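Local coordinates for protein receptor-type adenylate cyclase GRESAG 4.1 (Trypanosoma brucei, PDB 1FX2) that converts ATP to cyclic AMP and diphosphate through its class III catalytic domain, using magnesium, and could act as a receptor for an unknown ligand, at residues Ile16-Ile20 with Ala164-Glu168; His41-Arg46 with Thr59-Phe64; Asn172-Leu177 with Arg222-Leu227. All blocks are in the same frame, centred on the assembly; numbering follows the deposited sequence.

How the contacts relate
All three contacts reach the central mixed sheet of the cyclase domain. Contact 1 is the fully buried one: helix 159-169 lies on strand 13-20, and an aromatic ring sits beside a close pair of acids. Contact 2 is partly buried and packs helix 34-51 on the hairpin next to strand 13-20; aromatic rings and two waters fill it. These two meet where Asp19 OD2 and Ser63 OG, 2.6 Å apart, are hydrogen-bonded and Asp62 OD2 probably accepts from Ile20 N. Contact 3, also partly buried, stacks the Gln175 amide on Phe224 and binds loop backbone by amide and guanidinium groups; it touches contact 1 by packing, through Leu177, and stays about 10 Å from contact 2 at the nearest atoms.

Contact 1 of 3, residues Ile16-Ile20 with Ala164-Glu168; sequences IFTDI and AARTE
Phe17 packs on Ala164 and Ala165, and Asp19 meets Glu168, where strand 13-20 lies under helix 159-169, a helix-on-sheet packing in the core of the class III cyclase catalytic domain, with the strand and helix segments running at 36° to each other. The apolar half is Phe17. Ala165 CB stands over the middle of its ring as a CH-pi contact, 3.7 Å from the centroid, while Ala164 CB comes in at the ring edge, 3.6 Å from Phe17 CD1. Two small alanines thus let the helix backbone settle close to the ring. Phe234 meets the same ring edge to face.

The polar half belongs to Glu168. Its CG is anti to the backbone N (chi1 -179°) and passes 3.3 Å from Phe17 O; the bend at chi2 then turns the carboxylate toward Asp19. OE1 is held by a salt bridge to Arg135 on the neighbouring strand. Asp19, a predicted magnesium ligand along with Asp62, gives its OD2 to a hydrogen bond with Ser63. The two acid side chains cross at about a right angle, and Asp19 OD1 lies 2.5 Å from Glu168 OE2, with the carboxylate planes 70° apart.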
loop_
_atom_site.group_PDB
_atom_site.type_symbol
_atom_site.label_atom_id
_atom_site.label_comp_id
_atom_site.label_asym_id
_atom_site.label_seq_id
_atom_site.Cartn_x
_atom_site.Cartn_y
_atom_site.Cartn_z
ATOM N N ILE A 16 -14.175 -10.692 -3.224
ATOM C CA ILE A 16 -13.069 -11.646 -2.934
ATOM C C ILE A 16 -13.047 -12.607 -4.104
ATOM O O ILE A 16 -14.066 -13.156 -4.534
ATOM C CB ILE A 16 -13.419 -12.510 -1.768
ATOM C CG1 ILE A 16 -13.789 -11.676 -0.506
ATOM C CG2 ILE A 16 -12.206 -13.364 -1.400
ATOM C CD1 ILE A 16 -14.360 -12.582 0.607
ATOM N N PHE A 17 -11.872 -12.782 -4.715
ATOM C CA PHE A 17 -11.651 -13.806 -5.735
ATOM C C PHE A 17 -10.649 -14.779 -5.198
ATOM O O PHE A 17 -9.720 -14.423 -4.476
ATOM C CB PHE A 17 -11.070 -13.193 -7.065
ATOM C CG PHE A 17 -12.101 -12.498 -7.873
ATOM C CD1 PHE A 17 -12.489 -11.203 -7.570
ATOM C CD2 PHE A 17 -12.723 -13.160 -8.909
ATOM C CE1 PHE A 17 -13.504 -10.540 -8.301
ATOM C CE2 PHE A 17 -13.747 -12.478 -9.656
ATOM C CZ PHE A 17 -14.122 -11.152 -9.334
ATOM N N THR A 18 -10.870 -16.063 -5.509
ATOM C CA THR A 18 -9.975 -17.130 -5.048
ATOM C C THR A 18 -9.687 -18.057 -6.205
ATOM O O THR A 18 -10.510 -18.269 -7.124
ATOM C CB THR A 18 -10.559 -17.976 -3.899
ATOM O OG1 THR A 18 -11.571 -18.859 -4.412
ATOM C CG2 THR A 18 -11.154 -17.103 -2.743
ATOM N N ASP A 19 -8.509 -18.707 -6.110
ATOM C CA ASP A 19 -8.129 -19.768 -7.070
ATOM C C ASP A 19 -7.194 -20.706 -6.438
ATOM O O ASP A 19 -6.358 -20.320 -5.542
ATOM C CB ASP A 19 -7.337 -19.262 -8.331
ATOM C CG ASP A 19 -8.224 -18.757 -9.418
ATOM O OD1 ASP A 19 -8.514 -17.531 -9.506
ATOM O OD2 ASP A 19 -8.643 -19.558 -10.251
ATOM N N ILE A 20 -7.263 -21.968 -6.838
ATOM C CA ILE A 20 -6.238 -22.922 -6.422
ATOM C C ILE A 20 -4.977 -22.659 -7.299
ATOM O O ILE A 20 -5.063 -22.594 -8.519
ATOM C CB ILE A 20 -6.698 -24.354 -6.678
ATOM C CG1 ILE A 20 -7.837 -24.702 -5.706
ATOM C CG2 ILE A 20 -5.476 -25.348 -6.456
ATOM C CD1 ILE A 20 -8.515 -26.051 -6.104
ATOM N N ALA A 164 -10.362 -6.334 -8.263
ATOM C CA ALA A 164 -10.289 -7.453 -7.314
ATOM C C ALA A 164 -9.715 -8.691 -7.977
ATOM O O ALA A 164 -8.863 -9.419 -7.361
ATOM C CB ALA A 164 -11.722 -7.808 -6.768
ATOM N N ALA A 165 -10.164 -8.955 -9.204
ATOM C CA ALA A 165 -9.674 -10.161 -9.828
ATOM C C ALA A 165 -8.216 -10.024 -10.259
ATOM O O ALA A 165 -7.461 -10.998 -10.147
ATOM C CB ALA A 165 -10.572 -10.563 -11.024
ATOM N N ARG A 166 -7.779 -8.864 -10.738
ATOM C CA ARG A 166 -6.382 -8.693 -11.149
ATOM C C ARG A 166 -5.500 -8.755 -9.888
ATOM O O ARG A 166 -4.376 -9.282 -9.953
ATOM C CB ARG A 166 -6.236 -7.307 -11.829
ATOM C CG ARG A 166 -6.886 -7.248 -13.227
ATOM C CD ARG A 166 -5.888 -7.777 -14.155
ATOM N NE ARG A 166 -6.316 -7.522 -15.519
ATOM C CZ ARG A 166 -5.929 -8.251 -16.548
ATOM N NH1 ARG A 166 -5.105 -9.292 -16.371
ATOM N NH2 ARG A 166 -6.439 -7.979 -17.746
ATOM N N THR A 167 -5.993 -8.237 -8.750
ATOM C CA THR A 167 -5.239 -8.298 -7.501
ATOM C C THR A 167 -5.025 -9.742 -7.089
ATOM O O THR A 167 -3.934 -10.160 -6.733
ATOM C CB THR A 167 -6.006 -7.580 -6.383
ATOM O OG1 THR A 167 -5.990 -6.149 -6.696
ATOM C CG2 THR A 167 -5.353 -7.743 -5.012
ATOM N N GLU A 168 -6.088 -10.547 -7.105
ATOM C CA GLU A 168 -5.922 -11.981 -6.790
ATOM C C GLU A 168 -4.950 -12.667 -7.716
ATOM O O GLU A 168 -4.171 -13.525 -7.269
ATOM C CB GLU A 168 -7.303 -12.661 -6.920
ATOM C CG GLU A 168 -7.186 -14.180 -6.570
ATOM C CD GLU A 168 -7.353 -15.106 -7.729
ATOM O OE1 GLU A 168 -6.743 -14.928 -8.799
ATOM O OE2 GLU A 168 -8.042 -16.059 -7.603
#

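Contact 2 of 3, residues His41-Arg46 with Thr59-Phe64; sequences HHRMVR and TVGDSF
Phe64 lays its ring against helix 34-51, meeting His41, His42, Val45 and Arg46. Val45 CG1 sits almost straight above one face, 3.6 Å from the ring centroid. Thr59 OG1 lies over the opposite face, toward the rim. The edge of Phe64 points at the face of His42, an edge-to-face pair with centroids 4.8 Å apart, and CE1 is the atom over the imidazole. His41 meets Phe64 obliquely, neither stacked nor edge-to-face.

The histidines leave the helix differently: His41 CG is anti to its backbone N (chi1 157°), His42 CG anti to its carbonyl carbon and beside the N (-83°), which brings the rings together, ND1 to ND1, in a 2.9 Å hydrogen bond. Here the helix covers a beta hairpin of the cyclase sheet, whose type II' turn, Val60 to Ser63, carries Asp62, a predicted magnesium ligand with OD1 bonded to Ser23 OG. One water links His41 NE2 to Asp62 O, another His42 NE2 to Gly61 O. Arg46 stretches from CG to NE, which lies near the plane of the Phe64 ring at its edge; Phe64 CZ lies over one face of the guanidinium, the planes 77° apart. Its NH2 makes a salt bridge with Glu56, which also binds Thr59 OG1.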
loop_
_atom_site.group_PDB
_atom_site.type_symbol
_atom_site.label_atom_id
_atom_site.label_comp_id
_atom_site.label_asym_id
_atom_site.label_seq_id
_atom_site.Cartn_x
_atom_site.Cartn_y
_atom_site.Cartn_z
ATOM N N HIS A 41 -12.618 -28.485 -0.974
ATOM C CA HIS A 41 -12.348 -27.023 -1.062
ATOM C C HIS A 41 -13.655 -26.272 -1.156
ATOM O O HIS A 41 -13.853 -25.284 -0.458
ATOM C CB HIS A 41 -11.375 -26.812 -2.317
ATOM C CG HIS A 41 -11.400 -25.440 -2.924
ATOM N ND1 HIS A 41 -12.386 -25.055 -3.824
ATOM C CD2 HIS A 41 -10.478 -24.444 -2.935
ATOM C CE1 HIS A 41 -12.044 -23.887 -4.380
ATOM N NE2 HIS A 41 -10.894 -23.484 -3.832
ATOM N N HIS A 42 -14.525 -26.681 -2.076
ATOM C CA HIS A 42 -15.804 -25.953 -2.205
ATOM C C HIS A 42 -16.661 -26.034 -0.946
ATOM O O HIS A 42 -17.323 -25.082 -0.567
ATOM C CB HIS A 42 -16.585 -26.511 -3.391
ATOM C CG HIS A 42 -16.202 -25.954 -4.725
ATOM N ND1 HIS A 42 -14.900 -25.800 -5.130
ATOM C CD2 HIS A 42 -16.962 -25.531 -5.764
ATOM C CE1 HIS A 42 -14.860 -25.325 -6.362
ATOM N NE2 HIS A 42 -16.103 -25.131 -6.765
ATOM N N ARG A 43 -16.694 -27.212 -0.308
ATOM C CA ARG A 43 -17.488 -27.291 0.901
ATOM C C ARG A 43 -16.965 -26.347 1.986
ATOM O O ARG A 43 -17.726 -25.677 2.675
ATOM C CB ARG A 43 -17.471 -28.740 1.402
ATOM C CG ARG A 43 -18.260 -29.661 0.568
ATOM C CD ARG A 43 -18.415 -30.959 1.379
ATOM N NE ARG A 43 -17.126 -31.627 1.655
ATOM C CZ ARG A 43 -16.564 -32.501 0.811
ATOM N NH1 ARG A 43 -17.168 -32.786 -0.354
ATOM N NH2 ARG A 43 -15.509 -33.195 1.203
ATOM N N MET A 44 -15.616 -26.277 2.150
ATOM C CA MET A 44 -15.045 -25.374 3.169
ATOM C C MET A 44 -15.303 -23.905 2.802
ATOM O O MET A 44 -15.684 -23.131 3.680
ATOM C CB MET A 44 -13.573 -25.637 3.358
ATOM C CG MET A 44 -13.321 -26.996 4.047
ATOM S SD MET A 44 -11.583 -27.204 4.526
ATOM C CE MET A 44 -10.886 -27.588 2.843
ATOM N N VAL A 45 -15.077 -23.541 1.535
ATOM C CA VAL A 45 -15.320 -22.117 1.154
ATOM C C VAL A 45 -16.806 -21.779 1.391
ATOM O O VAL A 45 -17.099 -20.734 1.938
ATOM C CB VAL A 45 -14.854 -21.859 -0.330
ATOM C CG1 VAL A 45 -15.263 -20.459 -0.718
ATOM C CG2 VAL A 45 -13.299 -22.060 -0.444
ATOM N N ARG A 46 -17.723 -22.675 0.992
ATOM C CA ARG A 46 -19.135 -22.368 1.131
ATOM C C ARG A 46 -19.549 -22.325 2.553
ATOM O O ARG A 46 -20.405 -21.453 2.899
ATOM C CB ARG A 46 -19.950 -23.299 0.283
ATOM C CG ARG A 46 -19.794 -23.017 -1.169
ATOM C CD ARG A 46 -20.495 -24.007 -2.094
ATOM N NE ARG A 46 -20.468 -23.527 -3.425
ATOM C CZ ARG A 46 -20.434 -24.278 -4.496
ATOM N NH1 ARG A 46 -20.350 -25.641 -4.403
ATOM N NH2 ARG A 46 -20.701 -23.706 -5.618
ATOM N N THR A 59 -19.025 -19.424 -9.365
ATOM C CA THR A 59 -17.828 -20.203 -9.305
ATOM C C THR A 59 -17.618 -20.702 -10.680
ATOM O O THR A 59 -18.574 -21.163 -11.310
ATOM C CB THR A 59 -17.856 -21.360 -8.344
ATOM O OG1 THR A 59 -18.168 -20.904 -7.031
ATOM C CG2 THR A 59 -16.563 -21.949 -8.277
ATOM N N VAL A 60 -16.361 -20.716 -11.143
ATOM C CA VAL A 60 -15.980 -21.245 -12.465
ATOM C C VAL A 60 -14.814 -22.181 -12.147
ATOM O O VAL A 60 -13.747 -21.669 -11.765
ATOM C CB VAL A 60 -15.485 -20.083 -13.343
ATOM C CG1 VAL A 60 -15.032 -20.553 -14.688
ATOM C CG2 VAL A 60 -16.650 -19.050 -13.558
ATOM N N GLY A 61 -14.938 -23.520 -12.314
ATOM C CA GLY A 61 -13.814 -24.389 -11.944
ATOM C C GLY A 61 -13.603 -24.268 -10.465
ATOM O O GLY A 61 -14.524 -24.481 -9.665
ATOM N N ASP A 62 -12.357 -24.018 -10.070
ATOM C CA ASP A 62 -12.165 -23.828 -8.655
ATOM C C ASP A 62 -12.101 -22.334 -8.322
ATOM O O ASP A 62 -11.808 -22.015 -7.160
ATOM C CB ASP A 62 -10.849 -24.516 -8.156
ATOM C CG ASP A 62 -9.581 -24.090 -8.975
ATOM O OD1 ASP A 62 -9.138 -24.792 -9.899
ATOM O OD2 ASP A 62 -9.077 -22.934 -8.767
ATOM N N SER A 63 -12.397 -21.461 -9.238
ATOM C CA SER A 63 -12.326 -20.027 -8.955
ATOM C C SER A 63 -13.631 -19.553 -8.326
ATOM O O SER A 63 -14.699 -19.638 -8.976
ATOM C CB SER A 63 -12.119 -19.273 -10.238
ATOM O OG SER A 63 -11.051 -19.777 -11.116
ATOM N N PHE A 64 -13.563 -18.947 -7.150
ATOM C CA PHE A 64 -14.761 -18.341 -6.500
ATOM C C PHE A 64 -14.736 -16.821 -6.699
ATOM O O PHE A 64 -13.656 -16.182 -6.694
ATOM C CB PHE A 64 -14.825 -18.597 -4.966
ATOM C CG PHE A 64 -15.484 -19.864 -4.590
ATOM C CD1 PHE A 64 -14.784 -21.045 -4.653
ATOM C CD2 PHE A 64 -16.800 -19.889 -4.147
ATOM C CE1 PHE A 64 -15.407 -22.214 -4.278
ATOM C CE2 PHE A 64 -17.421 -21.016 -3.778
ATOM C CZ PHE A 64 -16.730 -22.245 -3.825
HETATM O O HOH W 1 -10.278 -21.110 -5.052
HETATM O O HOH W 2 -17.169 -25.075 -9.604
#

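Contact 3 of 3, residues Asn172-Leu177 with Arg222-Leu227; sequences NGGQVL and RNFAAL
Phe224 and Gln175 lie flat against each other: the amide of Gln175 is stacked on the phenyl ring with planes 19° apart. Gln175 sets out with CG anti to its backbone N (chi1 -168°) and stays extended, which carries the whole chain across one face of the ring. CB begins the overlap, 3.8 Å from the centroid in a CH-pi contact displaced toward the rim, and NE2 ends it, 3.7 Å from Phe224 CD2. Gly173 O and Gly174 O are near the plane of the ring, at its edge.

Gln175 closes the type II turn that begins at Asn172, and this turn, leading from helix 159-169 into strand 176-179 of the cyclase domain, is tied to segment 222-227. Arg222, bent at chi3, brings its NH1 into the carbonyl plane of Gly174 O, on a lone pair, at 3.0 Å. The same guanidinium bonds to Leu128 O, Gln82 and a dithiothreitol probably from the crystallisation liquor, and makes a cation-pi contact with Trp129.

At the other end Asn172 ND2 reaches Ala226 O (3.1 Å); the bond is nearly straight, 167° at the hydrogen, though ND2 sits above the carbonyl plane and off the lone pairs. ND2 also donates to Gln175 OE1, which takes the backbone N of Asn172 as well. A water accepts from Gln175 NE2 and donates to Ala225 O. Beyond, Leu177 CD1 and Leu227 CD2 meet tip to tip, 3.9 Å apart.

Two donors grip OE1, and the NE2 side is tied by water, which should fix the rotation of the Gln175 amide and hold it flat on the ring. The chemistry is of neutral amides and backbone carbonyls, with the one charged group, Arg222, lining the pocket the dithiothreitol occupies.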
loop_
_atom_site.group_PDB
_atom_site.type_symbol
_atom_site.label_atom_id
_atom_site.label_comp_id
_atom_site.label_asym_id
_atom_site.label_seq_id
_atom_site.Cartn_x
_atom_site.Cartn_y
_atom_site.Cartn_z
ATOM N N ASN A 172 0.395 -15.237 -4.547
ATOM C CA ASN A 172 0.892 -16.596 -4.483
ATOM C C ASN A 172 -0.140 -17.490 -3.797
ATOM O O ASN A 172 -1.016 -17.054 -3.054
ATOM C CB ASN A 172 2.224 -16.606 -3.670
ATOM C CG ASN A 172 3.352 -16.038 -4.453
ATOM O OD1 ASN A 172 3.854 -16.696 -5.405
ATOM N ND2 ASN A 172 3.652 -14.742 -4.198
ATOM N N GLY A 173 0.031 -18.804 -3.997
ATOM C CA GLY A 173 -0.835 -19.714 -3.282
ATOM C C GLY A 173 -0.582 -19.589 -1.792
ATOM O O GLY A 173 0.560 -19.502 -1.329
ATOM N N GLY A 174 -1.680 -19.613 -1.029
ATOM C CA GLY A 174 -1.502 -19.375 0.391
ATOM C C GLY A 174 -1.451 -17.930 0.867
ATOM O O GLY A 174 -1.343 -17.661 2.046
ATOM N N GLN A 175 -1.447 -16.997 -0.073
ATOM C CA GLN A 175 -1.302 -15.566 0.195
ATOM C C GLN A 175 -2.643 -14.871 -0.087
ATOM O O GLN A 175 -3.376 -15.221 -1.014
ATOM C CB GLN A 175 -0.241 -15.041 -0.820
ATOM C CG GLN A 175 0.261 -13.584 -0.468
ATOM C CD GLN A 175 1.393 -13.200 -1.368
ATOM O OE1 GLN A 175 1.462 -13.609 -2.505
ATOM N NE2 GLN A 175 2.277 -12.320 -0.889
ATOM N N VAL A 176 -2.935 -13.884 0.768
ATOM C CA VAL A 176 -4.139 -13.053 0.628
ATOM C C VAL A 176 -3.676 -11.616 0.455
ATOM O O VAL A 176 -2.929 -11.075 1.289
ATOM C CB VAL A 176 -5.015 -13.112 1.923
ATOM C CG1 VAL A 176 -6.251 -12.157 1.766
ATOM C CG2 VAL A 176 -5.500 -14.608 2.143
ATOM N N LEU A 177 -4.034 -11.018 -0.697
ATOM C CA LEU A 177 -3.727 -9.605 -0.945
ATOM C C LEU A 177 -4.984 -8.776 -0.884
ATOM O O LEU A 177 -6.073 -9.212 -1.324
ATOM C CB LEU A 177 -3.182 -9.451 -2.379
ATOM C CG LEU A 177 -1.841 -10.204 -2.586
ATOM C CD1 LEU A 177 -1.361 -9.951 -4.078
ATOM C CD2 LEU A 177 -0.731 -9.817 -1.598
ATOM N N ARG A 222 4.113 -17.577 7.691
ATOM C CA ARG A 222 4.139 -18.013 6.339
ATOM C C ARG A 222 4.717 -16.877 5.488
ATOM O O ARG A 222 4.232 -15.704 5.572
ATOM C CB ARG A 222 2.661 -18.291 5.961
ATOM C CG ARG A 222 2.498 -18.903 4.638
ATOM C CD ARG A 222 0.975 -19.146 4.338
ATOM N NE ARG A 222 0.496 -20.480 4.760
ATOM C CZ ARG A 222 -0.729 -20.876 4.495
ATOM N NH1 ARG A 222 -1.595 -20.092 3.858
ATOM N NH2 ARG A 222 -1.099 -22.150 4.790
ATOM N N ASN A 223 5.706 -17.194 4.647
ATOM C CA ASN A 223 6.349 -16.266 3.732
ATOM C C ASN A 223 6.232 -16.707 2.283
ATOM O O ASN A 223 5.906 -17.897 1.997
ATOM C CB ASN A 223 7.816 -16.072 4.163
ATOM C CG ASN A 223 7.887 -15.297 5.460
ATOM O OD1 ASN A 223 7.256 -14.216 5.597
ATOM N ND2 ASN A 223 8.516 -15.872 6.449
ATOM N N PHE A 224 6.441 -15.758 1.359
ATOM C CA PHE A 224 6.175 -15.992 -0.021
ATOM C C PHE A 224 7.266 -15.426 -0.912
ATOM O O PHE A 224 8.048 -14.561 -0.553
ATOM C CB PHE A 224 4.858 -15.194 -0.393
ATOM C CG PHE A 224 3.708 -15.502 0.486
ATOM C CD1 PHE A 224 2.957 -16.659 0.270
ATOM C CD2 PHE A 224 3.433 -14.714 1.615
ATOM C CE1 PHE A 224 1.941 -17.022 1.160
ATOM C CE2 PHE A 224 2.439 -15.086 2.461
ATOM C CZ PHE A 224 1.681 -16.245 2.234
ATOM N N ALA A 225 7.253 -15.950 -2.109
ATOM C CA ALA A 225 8.097 -15.415 -3.168
ATOM C C ALA A 225 7.514 -14.076 -3.648
ATOM O O ALA A 225 6.466 -13.641 -3.228
ATOM C CB ALA A 225 8.008 -16.388 -4.320
ATOM N N ALA A 226 8.139 -13.485 -4.656
ATOM C CA ALA A 226 7.639 -12.287 -5.237
ATOM C C ALA A 226 6.252 -12.526 -5.809
ATOM O O ALA A 226 5.807 -13.662 -6.167
ATOM C CB ALA A 226 8.651 -11.859 -6.350
ATOM N N LEU A 227 5.545 -11.412 -5.993
ATOM C CA LEU A 227 4.210 -11.454 -6.610
ATOM C C LEU A 227 4.326 -12.026 -8.036
ATOM O O LEU A 227 5.376 -11.878 -8.707
ATOM C CB LEU A 227 3.555 -10.092 -6.613
ATOM C CG LEU A 227 3.263 -9.623 -5.215
ATOM C CD1 LEU A 227 2.449 -8.282 -5.305
ATOM C CD2 LEU A 227 2.441 -10.687 -4.400
HETATM O O HOH W 3 5.066 -11.617 -1.962
#